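Local coordinates for putative DsbA oxidoreductase SCO1869 (Streptomyces coelicolor A3, PDB 3GL5) that probably acts as a thiol-disulfide oxidoreductase of the DsbA type, built on a thioredoxin-like domain, at the interface of chains A and B. Coordinates in Å, arbitrary orientation; residue numbers count along the deposited sequence, not the author numbering. Chains: chain A/B, Putative DsbA oxidoreductase SCO1869.

The interface of chains A and B. Residues chain A 191-195; chain B 218-221.
B:Lys219 lies against A:Tyr193 where strand 219-221 of chain B runs parallel to strand 193-196 of chain A. The two strands form an intermolecular pair that the two-fold axis repeats with the chains exchanged; this suggests a dimer, although the structure alone does not show that it exists in solution. B:Lys219 N donates to A:Ala192 O at 2.8 Å. The carbonyl of the same lysine then accepts A:Gly194 N, with B:Lys219 O and that nitrogen 2.9 Å apart. B:Ile221 N closes the series on A:Gly194 O at 3.1 Å. B:Lys219 thus uses both its N-H and its C=O on chain A.

On one face of this joint the side chains of A:Tyr193, B:Lys219 and B:Ile221 gather. With CG anti to its own carbonyl carbon (chi1 -80°), the tyrosine ring reaches toward chain B, and B:Lys219 CB sits over its face, 4.0 Å from the centroid, in a CH-pi contact. The lysine meets the ring through the root of its chain; the rest, bent at chi2 and chi3, turns away from the ring past A:Ala192 O. B:Ile221 comes to the CD1-CE1 side of the ring with the tip of its longer branch, CD1 standing 3.5 Å from A:Tyr193 CD1. An alanine in place of A:Tyr193 would probably leave B:Lys219 CB and the B:Ile221 tip without their aromatic partner and open a gap beside the strand pair.

The opposite face belongs to the leucines. A:Gly194 has no side chain to hold them off, and B:Leu220 CD2 packs 3.8 Å from its CA. B:Leu218 spreads its two methyls along chain A: CD1 faces A:Gly194, while CD2 turns back to the A:Arg191 backbone, 3.4 Å from that residue's carbonyl carbon C.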
loop_
_atom_site.group_PDB
_atom_site.type_symbol
_atom_site.label_atom_id
_atom_site.label_comp_id
_atom_site.label_asym_id
_atom_site.label_seq_id
_atom_site.Cartn_x
_atom_site.Cartn_y
_atom_site.Cartn_z
ATOM N N ARG A 191 -0.180 -12.184 5.278
ATOM C CA ARG A 191 -0.900 -12.256 6.560
ATOM C C ARG A 191 -1.185 -13.706 7.063
ATOM O O ARG A 191 -2.130 -13.908 7.824
ATOM C CB ARG A 191 -2.191 -11.415 6.516
ATOM C CG ARG A 191 -1.982 -9.883 6.503
ATOM C CD ARG A 191 -1.611 -9.360 7.898
ATOM N NE ARG A 191 -1.054 -8.009 7.850
ATOM C CZ ARG A 191 -1.763 -6.891 8.009
ATOM N NH1 ARG A 191 -3.072 -6.959 8.236
ATOM N NH2 ARG A 191 -1.172 -5.695 7.935
ATOM N N ALA A 192 -0.367 -14.700 6.666
ATOM C CA ALA A 192 -0.528 -16.105 7.128
ATOM C C ALA A 192 0.686 -16.607 7.871
ATOM O O ALA A 192 0.573 -17.414 8.814
ATOM C CB ALA A 192 -0.823 -17.056 5.953
ATOM N N TYR A 193 1.859 -16.161 7.431
ATOM C CA TYR A 193 3.098 -16.633 8.013
ATOM C C TYR A 193 3.975 -15.487 8.524
ATOM O O TYR A 193 4.224 -14.525 7.804
ATOM C CB TYR A 193 3.852 -17.448 6.969
ATOM C CG TYR A 193 3.328 -18.859 6.826
ATOM C CD1 TYR A 193 3.855 -19.889 7.604
ATOM C CD2 TYR A 193 2.296 -19.169 5.930
ATOM C CE1 TYR A 193 3.391 -21.202 7.485
ATOM C CE2 TYR A 193 1.820 -20.487 5.806
ATOM C CZ TYR A 193 2.377 -21.488 6.594
ATOM O OH TYR A 193 1.933 -22.787 6.510
ATOM N N GLY A 194 4.450 -15.602 9.761
ATOM C CA GLY A 194 5.415 -14.645 10.302
ATOM C C GLY A 194 6.825 -15.195 10.289
ATOM O O GLY A 194 7.077 -16.256 10.799
ATOM N N VAL A 195 7.761 -14.468 9.716
ATOM C CA VAL A 195 9.154 -14.859 9.816
ATOM C C VAL A 195 9.974 -13.801 10.551
ATOM O O VAL A 195 9.930 -12.614 10.223
ATOM C CB VAL A 195 9.745 -15.164 8.425
ATOM C CG1 VAL A 195 11.245 -15.394 8.525
ATOM C CG2 VAL A 195 9.024 -16.388 7.841
ATOM N N LEU B 218 -0.772 -15.665 13.214
ATOM C CA LEU B 218 0.217 -16.046 12.198
ATOM C C LEU B 218 0.932 -17.360 12.493
ATOM O O LEU B 218 1.138 -17.719 13.657
ATOM C CB LEU B 218 1.285 -14.973 12.062
ATOM C CG LEU B 218 0.932 -13.600 11.477
ATOM C CD1 LEU B 218 2.139 -12.719 11.540
ATOM C CD2 LEU B 218 0.438 -13.744 10.054
ATOM N N LYS B 219 1.356 -18.047 11.435
ATOM C CA LYS B 219 2.148 -19.262 11.575
ATOM C C LYS B 219 3.591 -18.886 11.377
ATOM O O LYS B 219 3.920 -18.375 10.342
ATOM C CB LYS B 219 1.718 -20.273 10.517
ATOM C CG LYS B 219 0.477 -21.026 10.921
ATOM C CD LYS B 219 -0.610 -20.984 9.883
ATOM C CE LYS B 219 -1.948 -20.932 10.598
ATOM N NZ LYS B 219 -3.078 -21.150 9.665
ATOM N N LEU B 220 4.462 -19.142 12.350
ATOM C CA LEU B 220 5.854 -18.663 12.235
ATOM C C LEU B 220 6.803 -19.711 11.606
ATOM O O LEU B 220 6.495 -20.900 11.639
ATOM C CB LEU B 220 6.361 -18.119 13.590
ATOM C CG LEU B 220 5.695 -16.830 14.130
ATOM C CD1 LEU B 220 5.404 -16.924 15.621
ATOM C CD2 LEU B 220 6.473 -15.534 13.820
ATOM N N ILE B 221 7.906 -19.269 10.987
ATOM C CA ILE B 221 9.000 -20.178 10.567
ATOM C C ILE B 221 10.346 -19.645 11.078
ATOM O O ILE B 221 10.686 -18.475 10.825
ATOM C CB ILE B 221 9.067 -20.388 9.051
ATOM C CG1 ILE B 221 7.806 -21.076 8.554
ATOM C CG2 ILE B 221 10.264 -21.238 8.661
ATOM C CD1 ILE B 221 7.271 -20.427 7.338
#